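Local atomic coordinates of GphF Dehydratase 1 (Archangium violaceum, PDB entry 6MBF), a protein that probably serves as a dehydratase domain of the gephyronic acid polyketide synthase, removing water from a growing polyketide intermediate and rearranging the olefin that results. Residues L50-L55 with L203-F207; T259-R265 with V277-K283; A36-W42 with I160-L166; E56-A60 with Y196-P200. The contacts are given in a common frame with arbitrary orientation. Residue numbers count along the deposited sequence, not the author numbering.

Contact 1: L50-L55 with L203-F207; sequences LGVTYL and LDACF
Residues 50-55 run from an extended residue into helix 52-65, while 203-207 is a turn inside helix 200-214; their backbones come nearest at Val52 and Asp204, with CA atoms 6.3 Å apart. Leu50 is extended (phi/psi -63/138) and its mt side chain brings CD1 to 3.6 Å from Asp204 OD1, a van der Waals contact. That oxygen is hydrogen-bonded to Tyr162, and OD2 of the same carboxylate to Gln208. A magnesium ion lies about 4 Å from the Leu50 side chain. Gly51 O accepts Tyr54 N at 2.9 Å. Val52 (chi1 m) is the centre of the apolar packing: its CG1 meets Phe207 CE2 at 3.5 Å and Leu203 CD2 at 3.7 Å, and its CG2 lies 4.0 Å from Asp204 CB. Thr53 turns back on its own segment, with N 2.9 Å and OG1 2.8 Å from Leu50 O, and OG1 also bonds Tyr37. Leu55 (mt) closes the row, CD1 standing 3.8 Å from Leu203 CD2 and 4.2 Å from Phe207 CZ, at the edge of that ring. The tp rotamer of Leu203 brings its CD2 to both Val52 and Leu55. The helices meet by their N-terminal turns and run apart from there, joining the two halves of the double-hotdog fold; Asp204, probably the active-site aspartate, has with Gln208 the spacing of the DxxxQ motif of polyketide synthase dehydratases.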
loop_
_atom_site.group_PDB
_atom_site.type_symbol
_atom_site.label_atom_id
_atom_site.label_comp_id
_atom_site.label_asym_id
_atom_site.label_seq_id
_atom_site.Cartn_x
_atom_site.Cartn_y
_atom_site.Cartn_z
ATOM N N LEU A 50 -5.146 4.059 3.999
ATOM C CA LEU A 50 -4.129 4.057 2.953
ATOM C C LEU A 50 -4.403 2.961 1.926
ATOM O O LEU A 50 -4.769 1.837 2.277
ATOM C CB LEU A 50 -2.742 3.846 3.565
ATOM C CG LEU A 50 -2.061 4.984 4.328
ATOM C CD1 LEU A 50 -0.787 4.454 4.961
ATOM C CD2 LEU A 50 -1.752 6.120 3.371
ATOM N N GLY A 51 -4.216 3.298 0.647
ATOM C CA GLY A 51 -4.397 2.327 -0.425
ATOM C C GLY A 51 -3.531 1.084 -0.311
ATOM O O GLY A 51 -3.914 0.015 -0.796
ATOM N N VAL A 52 -2.359 1.192 0.327
ATOM C CA VAL A 52 -1.521 0.011 0.508
ATOM C C VAL A 52 -2.234 -1.057 1.327
ATOM O O VAL A 52 -1.901 -2.240 1.214
ATOM C CB VAL A 52 -0.155 0.369 1.149
ATOM C CG1 VAL A 52 0.751 1.069 0.140
ATOM C CG2 VAL A 52 -0.332 1.207 2.430
ATOM N N THR A 53 -3.207 -0.657 2.155
ATOM C CA THR A 53 -4.056 -1.604 2.866
ATOM C C THR A 53 -4.667 -2.620 1.909
ATOM O O THR A 53 -4.674 -3.825 2.188
ATOM C CB THR A 53 -5.159 -0.842 3.605
ATOM O OG1 THR A 53 -4.563 0.140 4.471
ATOM C CG2 THR A 53 -6.035 -1.796 4.417
ATOM N N TYR A 54 -5.156 -2.144 0.761
ATOM C CA TYR A 54 -5.810 -3.026 -0.203
ATOM C C TYR A 54 -4.802 -3.943 -0.879
ATOM O O TYR A 54 -5.106 -5.110 -1.154
ATOM C CB TYR A 54 -6.556 -2.191 -1.248
ATOM C CG TYR A 54 -7.437 -1.137 -0.623
ATOM C CD1 TYR A 54 -8.320 -1.467 0.397
ATOM C CD2 TYR A 54 -7.367 0.194 -1.028
ATOM C CE1 TYR A 54 -9.125 -0.504 0.991
ATOM C CE2 TYR A 54 -8.169 1.168 -0.439
ATOM C CZ TYR A 54 -9.046 0.812 0.569
ATOM O OH TYR A 54 -9.843 1.773 1.160
ATOM N N LEU A 55 -3.602 -3.438 -1.164
ATOM C CA LEU A 55 -2.579 -4.294 -1.755
ATOM C C LEU A 55 -2.200 -5.424 -0.804
ATOM O O LEU A 55 -2.049 -6.580 -1.228
ATOM C CB LEU A 55 -1.352 -3.460 -2.124
ATOM C CG LEU A 55 -1.568 -2.368 -3.178
ATOM C CD1 LEU A 55 -0.267 -1.627 -3.459
ATOM C CD2 LEU A 55 -2.114 -2.992 -4.455
ATOM N N LEU A 203 5.456 -0.574 2.838
ATOM C CA LEU A 203 5.183 -0.205 1.453
ATOM C C LEU A 203 4.765 1.258 1.340
ATOM O O LEU A 203 5.187 1.947 0.407
ATOM C CB LEU A 203 4.126 -1.131 0.851
ATOM C CG LEU A 203 3.900 -0.914 -0.645
ATOM C CD1 LEU A 203 5.190 -1.138 -1.441
ATOM C CD2 LEU A 203 2.764 -1.818 -1.152
ATOM N N ASP A 204 3.978 1.765 2.298
ATOM C CA ASP A 204 3.662 3.193 2.306
ATOM C C ASP A 204 4.924 4.046 2.370
ATOM O O ASP A 204 5.007 5.083 1.701
ATOM C CB ASP A 204 2.743 3.543 3.476
ATOM C CG ASP A 204 2.569 5.042 3.636
ATOM O OD1 ASP A 204 1.826 5.646 2.836
ATOM O OD2 ASP A 204 3.193 5.609 4.560
ATOM N N ALA A 205 5.908 3.638 3.177
ATOM C CA ALA A 205 7.165 4.381 3.234
ATOM C C ALA A 205 7.846 4.425 1.865
ATOM O O ALA A 205 8.379 5.465 1.460
ATOM C CB ALA A 205 8.092 3.760 4.282
ATOM N N CYS A 206 7.809 3.317 1.121
ATOM C CA CYS A 206 8.370 3.319 -0.227
ATOM C C CYS A 206 7.607 4.272 -1.139
ATOM O O CYS A 206 8.210 5.016 -1.919
ATOM C CB CYS A 206 8.367 1.900 -0.804
ATOM S SG CYS A 206 9.423 0.728 0.097
ATOM N N PHE A 207 6.277 4.270 -1.055
ATOM C CA PHE A 207 5.506 5.199 -1.872
ATOM C C PHE A 207 5.764 6.641 -1.450
ATOM O O PHE A 207 5.784 7.539 -2.299
ATOM C CB PHE A 207 4.013 4.863 -1.799
ATOM C CG PHE A 207 3.628 3.551 -2.467
ATOM C CD1 PHE A 207 4.572 2.747 -3.106
ATOM C CD2 PHE A 207 2.310 3.122 -2.435
ATOM C CE1 PHE A 207 4.192 1.530 -3.717
ATOM C CE2 PHE A 207 1.928 1.923 -3.037
ATOM C CZ PHE A 207 2.861 1.129 -3.674
#

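Contact 2: T259-R265 with V277-K283; sequences THTADLR and VDALQLK
Strands 259-265 and 277-283 form an antiparallel hairpin, their axes 4.4 Å apart with directions at 155°. Val277 makes a hydrogen-bonded pair with Leu264 (Val277 N to Leu264 O and Leu264 N to Val277 O, both 2.8 Å), and its CG1 packs 4.0 Å from Leu264 CD1. Asp278 OD2 takes Arg265 NH1 at 2.9 Å and NH2 at 3.0 Å in a salt bridge. Ala279 is left-handed (phi/psi 56/56), and with Leu280 it faces Ala262: a G1 beta bulge that shifts the register by one. Ala279 N donates to Asp263 OD1 at 2.8 Å. Leu280 (tp) then pairs with Ala262, N to Ala262 O 2.8 Å and O to Ala262 N 3.0 Å, while its CD2 lies 4.3 Å from Leu264 CD1. Gln281 is the non-hydrogen-bonded partner of Thr261. Leu282 N reaches His260 O at 2.8 Å and its O accepts His260 N at 3.0 Å; Lys283 forms a non-hydrogen-bonded pair with Thr259, its all-t side chain leading away. Val277, Leu280, Leu282 and Leu264 share one face of the sheet. There Phe207 and Phe211 of helix 200-214 lie against Leu280 and Leu282, while strands 241-248 and 224-234 flank the hairpin.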
loop_
_atom_site.group_PDB
_atom_site.type_symbol
_atom_site.label_atom_id
_atom_site.label_comp_id
_atom_site.label_asym_id
_atom_site.label_seq_id
_atom_site.Cartn_x
_atom_site.Cartn_y
_atom_site.Cartn_z
ATOM N N THR A 259 -1.394 14.097 -12.169
ATOM C CA THR A 259 -1.069 12.684 -12.047
ATOM C C THR A 259 0.430 12.466 -12.179
ATOM O O THR A 259 1.149 13.261 -12.798
ATOM C CB THR A 259 -1.780 11.821 -13.101
ATOM O OG1 THR A 259 -1.384 12.249 -14.410
ATOM C CG2 THR A 259 -3.292 11.925 -12.966
ATOM N N HIS A 260 0.889 11.369 -11.578
ATOM C CA HIS A 260 2.230 10.840 -11.775
ATOM C C HIS A 260 2.135 9.324 -11.847
ATOM O O HIS A 260 1.154 8.723 -11.394
ATOM C CB HIS A 260 3.196 11.228 -10.650
ATOM C CG HIS A 260 3.717 12.622 -10.751
ATOM N ND1 HIS A 260 4.738 12.968 -11.607
ATOM C CD2 HIS A 260 3.379 13.752 -10.086
ATOM C CE1 HIS A 260 5.001 14.256 -11.476
ATOM N NE2 HIS A 260 4.189 14.756 -10.560
ATOM N N THR A 261 3.171 8.715 -12.414
ATOM C CA THR A 261 3.306 7.263 -12.454
ATOM C C THR A 261 4.723 6.907 -12.028
ATOM O O THR A 261 5.668 7.641 -12.334
ATOM C CB THR A 261 2.999 6.702 -13.854
ATOM O OG1 THR A 261 1.690 7.112 -14.265
ATOM C CG2 THR A 261 3.054 5.172 -13.863
ATOM N N ALA A 262 4.876 5.802 -11.295
ATOM C CA ALA A 262 6.192 5.392 -10.829
ATOM C C ALA A 262 6.299 3.874 -10.822
ATOM O O ALA A 262 5.304 3.164 -10.634
ATOM C CB ALA A 262 6.488 5.939 -9.421
ATOM N N ASP A 263 7.524 3.393 -11.023
ATOM C CA ASP A 263 7.896 2.001 -10.827
ATOM C C ASP A 263 8.839 1.906 -9.632
ATOM O O ASP A 263 9.613 2.827 -9.360
ATOM C CB ASP A 263 8.581 1.430 -12.075
ATOM C CG ASP A 263 7.780 1.661 -13.332
ATOM O OD1 ASP A 263 6.575 1.342 -13.327
ATOM O OD2 ASP A 263 8.356 2.164 -14.323
ATOM N N LEU A 264 8.769 0.796 -8.904
ATOM C CA LEU A 264 9.599 0.630 -7.721
ATOM C C LEU A 264 10.111 -0.797 -7.635
ATOM O O LEU A 264 9.456 -1.740 -8.088
ATOM C CB LEU A 264 8.843 0.967 -6.423
ATOM C CG LEU A 264 8.255 2.367 -6.263
ATOM C CD1 LEU A 264 6.854 2.433 -6.827
ATOM C CD2 LEU A 264 8.237 2.731 -4.778
ATOM N N ARG A 265 11.302 -0.941 -7.059
ATOM C CA ARG A 265 11.914 -2.233 -6.784
ATOM C C ARG A 265 12.423 -2.205 -5.352
ATOM O O ARG A 265 13.171 -1.295 -4.977
ATOM C CB ARG A 265 13.059 -2.528 -7.762
ATOM C CG ARG A 265 12.636 -2.517 -9.232
ATOM C CD ARG A 265 11.622 -3.606 -9.494
ATOM N NE ARG A 265 11.328 -3.798 -10.914
ATOM C CZ ARG A 265 10.241 -3.348 -11.534
ATOM N NH1 ARG A 265 9.321 -2.649 -10.876
ATOM N NH2 ARG A 265 10.072 -3.609 -12.826
ATOM N N VAL A 277 6.998 -3.164 -8.027
ATOM C CA VAL A 277 5.762 -2.418 -8.247
ATOM C C VAL A 277 5.863 -1.769 -9.621
ATOM O O VAL A 277 6.784 -0.982 -9.869
ATOM C CB VAL A 277 5.521 -1.353 -7.161
ATOM C CG1 VAL A 277 4.265 -0.564 -7.483
ATOM C CG2 VAL A 277 5.407 -1.995 -5.771
ATOM N N ASP A 278 4.940 -2.110 -10.518
ATOM C CA ASP A 278 4.922 -1.547 -11.862
ATOM C C ASP A 278 3.753 -0.585 -12.003
ATOM O O ASP A 278 2.604 -0.957 -11.742
ATOM C CB ASP A 278 4.808 -2.641 -12.931
ATOM C CG ASP A 278 6.003 -3.567 -12.944
ATOM O OD1 ASP A 278 5.814 -4.784 -13.171
ATOM O OD2 ASP A 278 7.125 -3.076 -12.709
ATOM N N ALA A 279 4.049 0.637 -12.448
ATOM C CA ALA A 279 3.038 1.629 -12.796
ATOM C C ALA A 279 2.083 1.899 -11.629
ATOM O O ALA A 279 0.861 1.767 -11.736
ATOM C CB ALA A 279 2.274 1.199 -14.057
ATOM N N LEU A 280 2.663 2.276 -10.495
ATOM C CA LEU A 280 1.872 2.920 -9.464
ATOM C C LEU A 280 1.334 4.235 -10.020
ATOM O O LEU A 280 2.104 5.084 -10.473
ATOM C CB LEU A 280 2.735 3.163 -8.228
ATOM C CG LEU A 280 2.079 3.964 -7.104
ATOM C CD1 LEU A 280 0.931 3.189 -6.497
ATOM C CD2 LEU A 280 3.102 4.347 -6.036
ATOM N N GLN A 281 0.017 4.392 -10.023
ATOM C CA GLN A 281 -0.631 5.554 -10.617
ATOM C C GLN A 281 -1.111 6.465 -9.495
ATOM O O GLN A 281 -1.864 6.034 -8.617
ATOM C CB GLN A 281 -1.774 5.113 -11.532
ATOM C CG GLN A 281 -1.255 4.423 -12.800
ATOM C CD GLN A 281 -2.117 3.260 -13.260
ATOM O OE1 GLN A 281 -1.764 2.090 -13.075
ATOM N NE2 GLN A 281 -3.241 3.575 -13.885
ATOM N N LEU A 282 -0.646 7.714 -9.503
ATOM C CA LEU A 282 -0.968 8.684 -8.466
ATOM C C LEU A 282 -1.806 9.813 -9.047
ATOM O O LEU A 282 -1.554 10.269 -10.163
ATOM C CB LEU A 282 0.304 9.278 -7.854
ATOM C CG LEU A 282 1.337 8.313 -7.278
ATOM C CD1 LEU A 282 2.552 9.114 -6.774
ATOM C CD2 LEU A 282 0.707 7.509 -6.161
ATOM N N LYS A 283 -2.796 10.274 -8.286
ATOM C CA LYS A 283 -3.614 11.395 -8.724
ATOM C C LYS A 283 -3.895 12.305 -7.539
ATOM O O LYS A 283 -4.101 11.828 -6.419
ATOM C CB LYS A 283 -4.932 10.914 -9.355
ATOM C CG LYS A 283 -5.742 12.029 -9.991
ATOM C CD LYS A 283 -6.966 11.495 -10.711
ATOM C CE LYS A 283 -7.716 12.618 -11.408
ATOM N NZ LYS A 283 -8.877 12.101 -12.180
#

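Contact 3: A36-W42 with I160-L166; sequences AYLGEHW and IYYGPRL
Loops of the two hotdog halves run alongside each other at the probable active site, with CA atoms of Glu40-Gly163, His41-Tyr162 and Trp42-Tyr161 4.6-4.7 Å apart and backbones bridged at His41-Tyr162. Gly163 N donates to Glu40 O and Trp42 N to Tyr161 O, each at 2.8 Å. Glu40 (chi1 m, chi2 -141°) sends its carboxylate along the turn 163-166: OE1 accepts Arg165 N at 2.9 Å, and Arg165 NE gives Glu40 OE2 a weak hydrogen bond (3.3 Å) within a salt bridge. Arg165 (chi1 m, chi2 and chi3 t, chi4 -94°) lays one guanidinium face on Ala36 (CB to Arg165 CZ 3.4 Å), and its NH1 salt-bridges Glu188 and Glu189. Trp42 (chi1 m) brings its indole against the opposing backbone, CZ3 3.5 Å from Tyr162 C and Gly163 N. His41 (chi1 t), probably the counterpart of the catalytic histidine of related dehydratases, places CD2 over one face of the Tyr162 ring, 3.7 Å from Tyr162 CE1; its ND1 bonds Val48 O, and a magnesium ion lies about 4 Å from its side chain. Inward, Tyr162, of the family's YGP segment, touches Phe211 of helix 200-214 and hydrogen-bonds Asp204, and Tyr37 reaches Thr53 on helix 52-65.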
loop_
_atom_site.group_PDB
_atom_site.type_symbol
_atom_site.label_atom_id
_atom_site.label_comp_id
_atom_site.label_asym_id
_atom_site.label_seq_id
_atom_site.Cartn_x
_atom_site.Cartn_y
_atom_site.Cartn_z
ATOM N N ALA A 36 -3.427 0.085 14.268
ATOM C CA ALA A 36 -3.297 1.474 14.704
ATOM C C ALA A 36 -2.925 2.412 13.560
ATOM O O ALA A 36 -3.302 3.590 13.589
ATOM C CB ALA A 36 -2.260 1.575 15.819
ATOM N N TYR A 37 -2.197 1.922 12.551
ATOM C CA TYR A 37 -1.795 2.805 11.459
ATOM C C TYR A 37 -2.988 3.303 10.651
ATOM O O TYR A 37 -2.853 4.295 9.923
ATOM C CB TYR A 37 -0.791 2.109 10.522
ATOM C CG TYR A 37 -1.436 1.259 9.446
ATOM C CD1 TYR A 37 -1.793 1.806 8.211
ATOM C CD2 TYR A 37 -1.679 -0.093 9.651
ATOM C CE1 TYR A 37 -2.395 1.033 7.225
ATOM C CE2 TYR A 37 -2.268 -0.872 8.664
ATOM C CZ TYR A 37 -2.628 -0.307 7.462
ATOM O OH TYR A 37 -3.225 -1.083 6.498
ATOM N N LEU A 38 -4.132 2.619 10.732
ATOM C CA LEU A 38 -5.354 3.078 10.083
ATOM C C LEU A 38 -5.871 4.388 10.660
ATOM O O LEU A 38 -6.738 5.010 10.040
ATOM C CB LEU A 38 -6.457 2.020 10.188
ATOM C CG LEU A 38 -6.255 0.694 9.442
ATOM C CD1 LEU A 38 -7.519 -0.137 9.575
ATOM C CD2 LEU A 38 -5.900 0.925 7.975
ATOM N N GLY A 39 -5.380 4.818 11.820
ATOM C CA GLY A 39 -5.745 6.104 12.373
ATOM C C GLY A 39 -4.691 7.174 12.209
ATOM O O GLY A 39 -4.802 8.232 12.843
ATOM N N GLU A 40 -3.667 6.947 11.378
ATOM C CA GLU A 40 -2.556 7.886 11.295
ATOM C C GLU A 40 -2.340 8.441 9.888
ATOM O O GLU A 40 -1.272 8.982 9.606
ATOM C CB GLU A 40 -1.281 7.232 11.828
ATOM C CG GLU A 40 -1.410 6.913 13.313
ATOM C CD GLU A 40 -0.144 7.163 14.099
ATOM O OE1 GLU A 40 0.877 7.550 13.494
ATOM O OE2 GLU A 40 -0.173 6.954 15.330
ATOM N N HIS A 41 -3.339 8.348 9.011
ATOM C CA HIS A 41 -3.279 9.007 7.716
ATOM C C HIS A 41 -4.553 9.807 7.486
ATOM O O HIS A 41 -5.656 9.255 7.563
ATOM C CB HIS A 41 -3.080 8.006 6.579
ATOM C CG HIS A 41 -3.151 8.629 5.219
ATOM N ND1 HIS A 41 -4.180 8.370 4.339
ATOM C CD2 HIS A 41 -2.339 9.520 4.601
ATOM C CE1 HIS A 41 -3.992 9.062 3.229
ATOM N NE2 HIS A 41 -2.877 9.761 3.355
ATOM N N TRP A 42 -4.393 11.089 7.156
ATOM C CA TRP A 42 -5.512 11.991 6.951
ATOM C C TRP A 42 -5.402 12.690 5.603
ATOM O O TRP A 42 -4.305 12.913 5.085
ATOM C CB TRP A 42 -5.600 13.055 8.066
ATOM C CG TRP A 42 -5.447 12.478 9.418
ATOM C CD1 TRP A 42 -6.431 11.939 10.197
ATOM C CD2 TRP A 42 -4.233 12.368 10.168
ATOM N NE1 TRP A 42 -5.901 11.498 11.387
ATOM C CE2 TRP A 42 -4.554 11.751 11.392
ATOM C CE3 TRP A 42 -2.906 12.739 9.925
ATOM C CZ2 TRP A 42 -3.594 11.495 12.370
ATOM C CZ3 TRP A 42 -1.958 12.486 10.898
ATOM C CH2 TRP A 42 -2.306 11.867 12.104
ATOM N N ILE A 160 0.505 16.922 8.411
ATOM C CA ILE A 160 -0.935 17.103 8.303
ATOM C C ILE A 160 -1.602 15.896 7.665
ATOM O O ILE A 160 -2.828 15.735 7.779
ATOM C CB ILE A 160 -1.266 18.385 7.515
ATOM C CG1 ILE A 160 -0.627 18.352 6.124
ATOM C CG2 ILE A 160 -0.790 19.604 8.282
ATOM C CD1 ILE A 160 -1.098 19.475 5.224
ATOM N N TYR A 161 -0.825 15.042 6.988
ATOM C CA TYR A 161 -1.342 13.825 6.380
ATOM C C TYR A 161 -0.912 12.552 7.088
ATOM O O TYR A 161 -1.588 11.532 6.938
ATOM C CB TYR A 161 -0.887 13.711 4.920
ATOM C CG TYR A 161 -1.191 14.918 4.078
ATOM C CD1 TYR A 161 -2.457 15.489 4.073
ATOM C CD2 TYR A 161 -0.204 15.488 3.277
ATOM C CE1 TYR A 161 -2.737 16.607 3.282
ATOM C CE2 TYR A 161 -0.473 16.604 2.497
ATOM C CZ TYR A 161 -1.730 17.152 2.505
ATOM O OH TYR A 161 -1.980 18.249 1.715
ATOM N N TYR A 162 0.188 12.575 7.831
ATOM C CA TYR A 162 0.798 11.350 8.328
ATOM C C TYR A 162 1.213 11.520 9.777
ATOM O O TYR A 162 1.831 12.531 10.128
ATOM C CB TYR A 162 2.031 10.988 7.506
ATOM C CG TYR A 162 1.764 10.266 6.208
ATOM C CD1 TYR A 162 1.309 8.945 6.207
ATOM C CD2 TYR A 162 2.042 10.872 4.985
ATOM C CE1 TYR A 162 1.093 8.261 5.016
ATOM C CE2 TYR A 162 1.832 10.196 3.786
ATOM C CZ TYR A 162 1.367 8.887 3.807
ATOM O OH TYR A 162 1.173 8.217 2.611
ATOM N N GLY A 163 0.907 10.520 10.597
ATOM C CA GLY A 163 1.336 10.498 11.974
ATOM C C GLY A 163 2.660 9.784 12.182
ATOM O O GLY A 163 3.302 9.306 11.235
ATOM N N PRO A 164 3.087 9.687 13.446
ATOM C CA PRO A 164 4.453 9.216 13.737
ATOM C C PRO A 164 4.707 7.749 13.443
ATOM O O PRO A 164 5.879 7.351 13.418
ATOM C CB PRO A 164 4.616 9.501 15.237
ATOM C CG PRO A 164 3.223 9.613 15.766
ATOM C CD PRO A 164 2.388 10.161 14.654
ATOM N N ARG A 165 3.677 6.926 13.250
ATOM C CA ARG A 165 3.913 5.546 12.844
ATOM C C ARG A 165 4.267 5.421 11.372
ATOM O O ARG A 165 4.697 4.341 10.947
ATOM C CB ARG A 165 2.682 4.685 13.122
ATOM C CG ARG A 165 2.237 4.666 14.577
ATOM C CD ARG A 165 0.940 3.899 14.703
ATOM N NE ARG A 165 0.480 3.847 16.083
ATOM C CZ ARG A 165 0.746 2.849 16.918
ATOM N NH1 ARG A 165 1.465 1.816 16.505
ATOM N NH2 ARG A 165 0.284 2.883 18.162
ATOM N N LEU A 166 4.097 6.494 10.597
ATOM C CA LEU A 166 4.253 6.446 9.148
ATOM C C LEU A 166 5.336 7.415 8.676
ATOM O O LEU A 166 5.143 8.173 7.716
ATOM C CB LEU A 166 2.902 6.736 8.484
ATOM C CG LEU A 166 1.810 5.727 8.868
ATOM C CD1 LEU A 166 0.446 6.162 8.379
ATOM C CD2 LEU A 166 2.161 4.336 8.327
#

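Contact 4: E56-A60 with Y196-P200; sequences EMALA and YELHP
Residues 56-60 are regular helix, with Ala60 N bonded to Glu56 O at 2.8 Å, and belong to the central helix of the first hotdog half; 196-200 is the irregular lead-in to helix 200-214, the corresponding helix of the second half. The contact thus joins the two halves of the double-hotdog fold. CA atoms come nearest at Glu56-Leu198 (6.3 Å) and Ala60-Glu197 (6.1 Å). Tyr196 is extended (phi/psi -123/152), Glu197 turns to -66/-53, and Leu198 and His199 are extended again before Pro200 opens the helix. The kink at Glu197 lets two successive backbone NH groups face the buried carboxyl group of Glu56 (chi1 t, chi2 p), which His9 also meets, by a hydrogen bond at OE2. Glu56 CB lies 4.0 Å from Pro200 CG, and Glu56 OE2 is 3.4 Å from Tyr196 CB, at the edge of that ring. One turn on, the aliphatic part of Glu197 (chi1 m, chi2 m) rests on the helix: CG is 3.6 Å from Ala60 CA and CB 4.2 Å from Leu59 CB. Its own carboxylate forms salt bridges with Arg237 and Arg64. His199, the N-cap, bonds Ala201 N through ND1. The two bonds that join the segments are Glu197 N to Glu56 OE2, 2.7 Å, and Leu198 N to Glu56 OE1, 2.9 Å.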
loop_
_atom_site.group_PDB
_atom_site.type_symbol
_atom_site.label_atom_id
_atom_site.label_comp_id
_atom_site.label_asym_id
_atom_site.label_seq_id
_atom_site.Cartn_x
_atom_site.Cartn_y
_atom_site.Cartn_z
ATOM N N GLU A 56 -2.061 -5.115 0.492
ATOM C CA GLU A 56 -1.744 -6.155 1.468
ATOM C C GLU A 56 -2.868 -7.182 1.565
ATOM O O GLU A 56 -2.615 -8.391 1.592
ATOM C CB GLU A 56 -1.459 -5.542 2.847
ATOM C CG GLU A 56 -1.482 -6.571 4.003
ATOM C CD GLU A 56 -0.410 -7.662 3.900
ATOM O OE1 GLU A 56 0.521 -7.575 3.063
ATOM O OE2 GLU A 56 -0.499 -8.628 4.683
ATOM N N MET A 57 -4.117 -6.717 1.628
ATOM C CA MET A 57 -5.238 -7.650 1.685
ATOM C C MET A 57 -5.230 -8.589 0.483
ATOM O O MET A 57 -5.475 -9.794 0.622
ATOM C CB MET A 57 -6.545 -6.878 1.767
ATOM C CG MET A 57 -6.722 -6.157 3.105
ATOM S SD MET A 57 -8.153 -5.060 3.131
ATOM C CE MET A 57 -9.497 -6.248 3.129
ATOM N N ALA A 58 -4.915 -8.059 -0.701
ATOM C CA ALA A 58 -4.884 -8.887 -1.905
ATOM C C ALA A 58 -3.726 -9.880 -1.877
ATOM O O ALA A 58 -3.898 -11.046 -2.254
ATOM C CB ALA A 58 -4.811 -8.003 -3.147
ATOM N N LEU A 59 -2.540 -9.443 -1.444
ATOM C CA LEU A 59 -1.422 -10.376 -1.310
ATOM C C LEU A 59 -1.742 -11.468 -0.303
ATOM O O LEU A 59 -1.433 -12.647 -0.526
ATOM C CB LEU A 59 -0.156 -9.631 -0.883
ATOM C CG LEU A 59 0.453 -8.656 -1.879
ATOM C CD1 LEU A 59 1.372 -7.710 -1.131
ATOM C CD2 LEU A 59 1.212 -9.412 -2.986
ATOM N N ALA A 60 -2.370 -11.089 0.810
ATOM C CA ALA A 60 -2.735 -12.049 1.840
ATOM C C ALA A 60 -3.785 -13.022 1.323
ATOM O O ALA A 60 -3.717 -14.222 1.613
ATOM C CB ALA A 60 -3.226 -11.308 3.086
ATOM N N TYR A 196 1.779 -9.685 8.568
ATOM C CA TYR A 196 1.491 -9.187 7.230
ATOM C C TYR A 196 2.375 -9.879 6.202
ATOM O O TYR A 196 3.511 -10.271 6.494
ATOM C CB TYR A 196 1.729 -7.669 7.123
ATOM C CG TYR A 196 0.824 -6.819 7.983
ATOM C CD1 TYR A 196 -0.478 -6.528 7.592
ATOM C CD2 TYR A 196 1.278 -6.297 9.189
ATOM C CE1 TYR A 196 -1.313 -5.734 8.392
ATOM C CE2 TYR A 196 0.465 -5.508 9.985
ATOM C CZ TYR A 196 -0.831 -5.228 9.585
ATOM O OH TYR A 196 -1.643 -4.444 10.378
ATOM N N GLU A 197 1.872 -9.990 4.974
ATOM C CA GLU A 197 2.757 -10.402 3.896
ATOM C C GLU A 197 3.806 -9.330 3.642
ATOM O O GLU A 197 5.009 -9.611 3.646
ATOM C CB GLU A 197 1.955 -10.706 2.633
ATOM C CG GLU A 197 0.715 -11.579 2.887
ATOM C CD GLU A 197 1.069 -12.995 3.359
ATOM O OE1 GLU A 197 0.168 -13.716 3.840
ATOM O OE2 GLU A 197 2.242 -13.387 3.268
ATOM N N LEU A 198 3.365 -8.089 3.437
ATOM C CA LEU A 198 4.255 -6.930 3.368
ATOM C C LEU A 198 3.613 -5.820 4.183
ATOM O O LEU A 198 2.539 -5.328 3.821
ATOM C CB LEU A 198 4.477 -6.486 1.926
ATOM C CG LEU A 198 5.450 -5.322 1.765
ATOM C CD1 LEU A 198 6.843 -5.708 2.252
ATOM C CD2 LEU A 198 5.491 -4.884 0.328
ATOM N N HIS A 199 4.254 -5.432 5.284
ATOM C CA HIS A 199 3.627 -4.489 6.194
ATOM C C HIS A 199 3.182 -3.232 5.443
ATOM O O HIS A 199 3.990 -2.621 4.728
ATOM C CB HIS A 199 4.581 -4.111 7.330
ATOM C CG HIS A 199 3.876 -3.582 8.537
ATOM N ND1 HIS A 199 3.032 -2.494 8.482
ATOM C CD2 HIS A 199 3.868 -4.003 9.824
ATOM C CE1 HIS A 199 2.531 -2.269 9.684
ATOM N NE2 HIS A 199 3.018 -3.175 10.515
ATOM N N PRO A 200 1.910 -2.843 5.543
ATOM C CA PRO A 200 1.471 -1.591 4.898
ATOM C C PRO A 200 2.347 -0.400 5.230
ATOM O O PRO A 200 2.567 0.449 4.359
ATOM C CB PRO A 200 0.044 -1.416 5.432
ATOM C CG PRO A 200 -0.428 -2.833 5.660
ATOM C CD PRO A 200 0.783 -3.586 6.138
#

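Contacts 1 and 4 are buried and share helix 52-65, but differ in chemistry: the first is apolar packing, whereas 56-60 holds 196-200 through a carboxyl group and backbone NH groups. Contacts 2 and 3 are partly buried and bury more than twice the area of either. Contact 2 joins neighbouring strands within the second half, with a salt bridge on its more open side; its apolar face meets contact 1 at Phe207 CD1 and Leu280 CD2, 3.6 Å apart. Contact 3 links loops of both halves and adjoins contact 1 by probable hydrogen bonds, Tyr162 OH to Asp204 OD1 and Tyr37 OH to Thr53 OG1, both 2.7 Å. Contact 2 touches neither contact 3 nor contact 4.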